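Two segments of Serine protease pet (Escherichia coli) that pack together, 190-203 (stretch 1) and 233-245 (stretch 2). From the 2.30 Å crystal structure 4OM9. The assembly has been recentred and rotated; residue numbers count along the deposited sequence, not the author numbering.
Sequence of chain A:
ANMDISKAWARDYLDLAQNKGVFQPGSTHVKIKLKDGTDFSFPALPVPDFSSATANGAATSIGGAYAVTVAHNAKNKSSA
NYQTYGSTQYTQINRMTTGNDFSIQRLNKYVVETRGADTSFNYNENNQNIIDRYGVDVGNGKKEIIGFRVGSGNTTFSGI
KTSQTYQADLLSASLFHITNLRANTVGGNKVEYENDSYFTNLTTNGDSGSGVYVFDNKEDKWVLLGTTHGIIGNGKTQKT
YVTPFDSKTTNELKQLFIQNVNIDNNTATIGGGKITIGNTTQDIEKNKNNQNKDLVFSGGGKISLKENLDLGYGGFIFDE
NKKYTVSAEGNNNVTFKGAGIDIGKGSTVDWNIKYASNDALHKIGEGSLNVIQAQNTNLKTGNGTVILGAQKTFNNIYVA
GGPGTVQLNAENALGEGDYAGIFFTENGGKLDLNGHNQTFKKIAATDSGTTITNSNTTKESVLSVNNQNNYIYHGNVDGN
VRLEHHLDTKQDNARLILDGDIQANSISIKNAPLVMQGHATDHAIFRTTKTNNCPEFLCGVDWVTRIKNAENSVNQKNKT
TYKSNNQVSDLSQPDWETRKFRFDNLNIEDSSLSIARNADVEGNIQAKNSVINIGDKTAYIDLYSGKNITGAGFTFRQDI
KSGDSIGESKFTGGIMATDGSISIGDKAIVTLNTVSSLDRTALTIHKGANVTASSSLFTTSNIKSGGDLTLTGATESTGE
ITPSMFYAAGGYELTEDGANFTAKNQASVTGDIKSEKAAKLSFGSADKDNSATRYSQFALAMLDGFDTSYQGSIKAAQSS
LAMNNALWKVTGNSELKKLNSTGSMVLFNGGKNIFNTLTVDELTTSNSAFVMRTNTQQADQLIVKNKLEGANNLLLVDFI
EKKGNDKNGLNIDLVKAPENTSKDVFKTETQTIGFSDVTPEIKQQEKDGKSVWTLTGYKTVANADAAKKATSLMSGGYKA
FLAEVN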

# COMPACT_ATOMS: atom_id res chain seq x y z
N LYS A 190 -36.45 -22.96 -18.36
CA LYS A 190 -35.51 -22.50 -17.34
C LYS A 190 -34.08 -22.96 -17.62
O LYS A 190 -33.85 -24.05 -18.14
CB LYS A 190 -35.93 -22.97 -15.95
CG LYS A 190 -37.20 -22.31 -15.39
CD LYS A 190 -37.43 -22.75 -13.94
CE LYS A 190 -38.65 -22.11 -13.34
NZ LYS A 190 -39.89 -22.49 -14.10
N VAL A 191 -33.12 -22.13 -17.24
CA VAL A 191 -31.72 -22.46 -17.45
C VAL A 191 -31.28 -23.44 -16.38
O VAL A 191 -31.60 -23.30 -15.21
CB VAL A 191 -30.85 -21.21 -17.45
CG1 VAL A 191 -29.36 -21.57 -17.42
CG2 VAL A 191 -31.18 -20.38 -18.67
N GLU A 192 -30.56 -24.47 -16.82
CA GLU A 192 -30.13 -25.54 -15.94
C GLU A 192 -28.63 -25.52 -15.84
O GLU A 192 -27.94 -25.37 -16.86
CB GLU A 192 -30.63 -26.89 -16.45
CG GLU A 192 -30.17 -28.11 -15.64
CD GLU A 192 -30.45 -29.43 -16.37
OE1 GLU A 192 -29.54 -29.91 -17.09
OE2 GLU A 192 -31.56 -29.98 -16.25
N TYR A 193 -28.10 -25.64 -14.63
CA TYR A 193 -26.65 -25.69 -14.51
C TYR A 193 -26.20 -26.80 -13.57
O TYR A 193 -26.98 -27.36 -12.80
CB TYR A 193 -26.07 -24.32 -14.09
CG TYR A 193 -26.08 -23.89 -12.61
CD1 TYR A 193 -25.45 -24.65 -11.63
CD2 TYR A 193 -26.60 -22.65 -12.24
CE1 TYR A 193 -25.40 -24.23 -10.30
CE2 TYR A 193 -26.55 -22.21 -10.91
CZ TYR A 193 -25.95 -23.01 -9.95
OH TYR A 193 -25.89 -22.63 -8.63
N GLU A 194 -24.91 -27.10 -13.69
CA GLU A 194 -24.22 -28.06 -12.86
C GLU A 194 -22.96 -27.38 -12.32
O GLU A 194 -22.29 -26.63 -13.04
CB GLU A 194 -23.89 -29.31 -13.67
CG GLU A 194 -23.11 -30.39 -12.93
CD GLU A 194 -22.78 -31.57 -13.84
OE1 GLU A 194 -21.71 -31.53 -14.49
OE2 GLU A 194 -23.60 -32.52 -13.93
N ASN A 195 -22.65 -27.62 -11.05
CA ASN A 195 -21.45 -27.04 -10.46
C ASN A 195 -20.15 -27.66 -10.96
O ASN A 195 -20.15 -28.79 -11.47
CB ASN A 195 -21.49 -27.15 -8.95
CG ASN A 195 -22.43 -26.16 -8.34
OD1 ASN A 195 -22.03 -25.05 -7.98
ND2 ASN A 195 -23.69 -26.54 -8.26
N ASP A 196 -19.07 -26.91 -10.84
CA ASP A 196 -17.73 -27.45 -11.02
C ASP A 196 -17.55 -28.62 -10.05
O ASP A 196 -17.98 -28.54 -8.89
CB ASP A 196 -16.67 -26.36 -10.77
CG ASP A 196 -15.26 -26.84 -11.03
OD1 ASP A 196 -14.85 -26.82 -12.20
OD2 ASP A 196 -14.55 -27.21 -10.06
N SER A 197 -16.90 -29.69 -10.50
CA SER A 197 -16.74 -30.88 -9.66
C SER A 197 -15.63 -30.74 -8.61
O SER A 197 -15.53 -31.57 -7.71
CB SER A 197 -16.46 -32.12 -10.53
OG SER A 197 -15.21 -32.02 -11.19
N TYR A 198 -14.81 -29.71 -8.69
CA TYR A 198 -13.76 -29.52 -7.69
C TYR A 198 -14.12 -28.36 -6.76
O TYR A 198 -14.12 -28.49 -5.53
CB TYR A 198 -12.41 -29.27 -8.36
CG TYR A 198 -11.71 -30.52 -8.88
CD1 TYR A 198 -12.40 -31.48 -9.62
CD2 TYR A 198 -10.36 -30.74 -8.65
CE1 TYR A 198 -11.77 -32.62 -10.10
CE2 TYR A 198 -9.71 -31.87 -9.13
CZ TYR A 198 -10.42 -32.81 -9.85
OH TYR A 198 -9.77 -33.94 -10.33
N PHE A 199 -14.43 -27.21 -7.35
CA PHE A 199 -14.84 -26.07 -6.57
C PHE A 199 -16.35 -26.10 -6.48
O PHE A 199 -17.06 -25.50 -7.30
CB PHE A 199 -14.35 -24.77 -7.18
CG PHE A 199 -14.45 -23.62 -6.25
CD1 PHE A 199 -13.50 -23.44 -5.25
CD2 PHE A 199 -15.49 -22.71 -6.37
CE1 PHE A 199 -13.59 -22.36 -4.39
CE2 PHE A 199 -15.57 -21.62 -5.50
CZ PHE A 199 -14.62 -21.45 -4.51
N THR A 200 -16.85 -26.83 -5.50
CA THR A 200 -18.22 -27.28 -5.53
C THR A 200 -18.99 -26.75 -4.35
O THR A 200 -18.74 -27.11 -3.19
CB THR A 200 -18.31 -28.82 -5.57
OG1 THR A 200 -17.42 -29.33 -6.57
CG2 THR A 200 -19.71 -29.26 -5.90
N ASN A 201 -19.90 -25.86 -4.67
CA ASN A 201 -20.84 -25.34 -3.73
C ASN A 201 -22.24 -25.70 -4.23
O ASN A 201 -22.74 -25.07 -5.16
CB ASN A 201 -20.65 -23.84 -3.59
CG ASN A 201 -21.54 -23.24 -2.53
OD1 ASN A 201 -22.34 -23.94 -1.90
ND2 ASN A 201 -21.38 -21.93 -2.29
N LEU A 202 -22.86 -26.71 -3.64
CA LEU A 202 -24.15 -27.16 -4.10
C LEU A 202 -25.27 -26.25 -3.59
O LEU A 202 -25.16 -25.66 -2.50
CB LEU A 202 -24.41 -28.61 -3.68
CG LEU A 202 -23.34 -29.63 -4.07
CD1 LEU A 202 -23.64 -30.96 -3.43
CD2 LEU A 202 -23.20 -29.76 -5.59
N THR A 203 -26.34 -26.16 -4.36
CA THR A 203 -27.46 -25.30 -4.00
C THR A 203 -28.29 -25.90 -2.87
O THR A 203 -28.59 -27.09 -2.86
CB THR A 203 -28.34 -25.06 -5.23
OG1 THR A 203 -27.51 -24.69 -6.33
CG2 THR A 203 -29.36 -23.95 -4.96
N GLY A 233 -31.72 -33.68 -8.10
CA GLY A 233 -30.50 -34.43 -7.83
C GLY A 233 -29.95 -34.15 -6.43
O GLY A 233 -30.61 -33.50 -5.62
N ASN A 234 -28.73 -34.62 -6.16
CA ASN A 234 -28.21 -34.65 -4.79
C ASN A 234 -26.75 -34.21 -4.57
O ASN A 234 -26.49 -33.26 -3.83
CB ASN A 234 -28.37 -36.07 -4.25
CG ASN A 234 -29.82 -36.50 -4.19
OD1 ASN A 234 -30.53 -36.19 -3.23
ND2 ASN A 234 -30.27 -37.22 -5.21
N GLY A 235 -25.80 -34.91 -5.18
CA GLY A 235 -24.39 -34.64 -4.96
C GLY A 235 -23.74 -33.83 -6.07
O GLY A 235 -24.26 -32.81 -6.49
N LYS A 236 -22.59 -34.29 -6.53
CA LYS A 236 -21.80 -33.62 -7.57
C LYS A 236 -22.61 -33.19 -8.80
O LYS A 236 -22.36 -32.13 -9.36
CB LYS A 236 -20.66 -34.55 -8.02
CG LYS A 236 -19.26 -34.01 -7.83
CD LYS A 236 -19.09 -33.36 -6.46
CE LYS A 236 -17.60 -33.14 -6.12
NZ LYS A 236 -17.36 -32.07 -5.09
N THR A 237 -23.54 -34.03 -9.24
CA THR A 237 -24.23 -33.79 -10.50
C THR A 237 -25.55 -33.04 -10.32
O THR A 237 -26.25 -32.80 -11.29
CB THR A 237 -24.51 -35.08 -11.23
OG1 THR A 237 -25.35 -35.89 -10.41
CG2 THR A 237 -23.21 -35.85 -11.54
N GLN A 238 -25.87 -32.69 -9.07
CA GLN A 238 -27.03 -31.88 -8.74
C GLN A 238 -27.21 -30.79 -9.78
O GLN A 238 -26.25 -30.14 -10.19
CB GLN A 238 -26.88 -31.24 -7.35
CG GLN A 238 -28.06 -30.36 -6.92
CD GLN A 238 -27.66 -29.28 -5.91
OE1 GLN A 238 -26.90 -28.38 -6.25
NE2 GLN A 238 -28.15 -29.39 -4.68
N LYS A 239 -28.43 -30.65 -10.27
CA LYS A 239 -28.72 -29.62 -11.24
C LYS A 239 -29.42 -28.46 -10.54
O LYS A 239 -30.20 -28.66 -9.59
CB LYS A 239 -29.60 -30.19 -12.36
CG LYS A 239 -29.00 -31.35 -13.15
CD LYS A 239 -28.01 -30.83 -14.19
CE LYS A 239 -27.40 -31.93 -15.08
NZ LYS A 239 -26.61 -32.91 -14.30
N THR A 240 -29.16 -27.24 -11.00
CA THR A 240 -29.91 -26.09 -10.50
C THR A 240 -30.65 -25.37 -11.63
O THR A 240 -30.14 -25.20 -12.73
CB THR A 240 -28.98 -25.09 -9.79
OG1 THR A 240 -28.32 -25.75 -8.70
CG2 THR A 240 -29.78 -23.93 -9.25
N TYR A 241 -31.87 -24.95 -11.35
CA TYR A 241 -32.63 -24.24 -12.36
C TYR A 241 -32.71 -22.77 -12.03
O TYR A 241 -32.96 -22.38 -10.90
CB TYR A 241 -34.03 -24.85 -12.50
CG TYR A 241 -33.92 -26.30 -12.86
CD1 TYR A 241 -33.64 -27.25 -11.89
CD2 TYR A 241 -34.02 -26.72 -14.18
CE1 TYR A 241 -33.51 -28.58 -12.20
CE2 TYR A 241 -33.88 -28.05 -14.50
CZ TYR A 241 -33.63 -28.97 -13.50
OH TYR A 241 -33.49 -30.31 -13.79
N VAL A 242 -32.45 -21.95 -13.05
CA VAL A 242 -32.53 -20.52 -12.94
C VAL A 242 -33.69 -19.95 -13.73
O VAL A 242 -33.82 -20.19 -14.94
CB VAL A 242 -31.25 -19.85 -13.43
CG1 VAL A 242 -31.26 -18.38 -13.05
CG2 VAL A 242 -30.02 -20.57 -12.86
N THR A 243 -34.54 -19.18 -13.05
CA THR A 243 -35.56 -18.39 -13.73
C THR A 243 -34.87 -17.27 -14.48
O THR A 243 -34.24 -16.42 -13.88
CB THR A 243 -36.59 -17.82 -12.75
OG1 THR A 243 -37.36 -18.90 -12.20
CG2 THR A 243 -37.53 -16.82 -13.43
N PRO A 244 -34.95 -17.29 -15.82
CA PRO A 244 -34.28 -16.30 -16.66
C PRO A 244 -34.80 -14.90 -16.37
O PRO A 244 -36.02 -14.73 -16.28
CB PRO A 244 -34.65 -16.73 -18.08
CG PRO A 244 -35.07 -18.17 -17.96
CD PRO A 244 -35.73 -18.25 -16.62
N PHE A 245 -33.90 -13.93 -16.23
CA PHE A 245 -34.33 -12.56 -15.97
C PHE A 245 -35.35 -12.07 -16.99
O PHE A 245 -35.18 -12.27 -18.19
CB PHE A 245 -33.15 -11.58 -15.98
CG PHE A 245 -33.59 -10.14 -16.01
CD1 PHE A 245 -33.99 -9.50 -14.84
CD2 PHE A 245 -33.64 -9.43 -17.20
CE1 PHE A 245 -34.41 -8.18 -14.87
CE2 PHE A 245 -34.06 -8.12 -17.23
CZ PHE A 245 -34.44 -7.49 -16.06
O HOH W 1 -23.72 -29.59 -9.17

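Strands 190-195 and 239-244 run antiparallel, and their backbones zip together through two pairs of hydrogen bonds: V191 N to V242 O (3.1 Å) with V242 N to V191 O (2.7 Å), and Y193 N to T240 O with T240 N to Y193 O, both 2.8 Å. Alternation then sorts the side chains. V191, Y193, T240 and V242 share one face of the sheet; E192, E194, K239 and Y241 share the other.

On the first face, beta-branched V191, T240 and V242 pack with the ring of Y193. V191 and V242, both in the t rotamer (chi1 170° and -169°), meet CB to CB at 4.3 Å. Y193 takes the p rotamer (chi1 81°), which lays its ring across T240: CB of T240 sits 3.7 Å from the ring centroid of Y193, only 13° off the normal, a CH-pi contact. Threonine suits this buried site doubly, since its m rotamer also brings T240 OG1 within 2.7 Å of T203 OG1, a hydrogen bond in which either hydroxyl could be the donor.

The other face is more exposed and charged. E194 is extended (chi1 and chi2 both t), carrying OE2 to K239 NZ at 3.1 Å in a salt bridge. K239 bends to meet it, with chi1 and chi2 both m, and its NZ also donates to T237 O at 3.0 Å.

Just before the second strand, Q238 uses its amide as a backbone mimic: T203 N donates to Q238 OE1, and Q238 NE2 donates to T203 O, each at 3.0 Å. Its long side chain, with chi1 and chi2 both t, reaches T203 in the loop after the first strand, and a primary amide supplies both donor and acceptor. In the type I turn from G235 to Q238, K236 has chi1 at -120°, between wells, and chi2 p, with chi3 and chi4 t, and its NZ makes a weak hydrogen bond to T200 OG1 (3.1 Å). Nearby, one water accepts from N195 N (2.9 Å) and donates to K236 O (2.9 Å) and Q238 O (2.8 Å), bridging the backbones where the strands part.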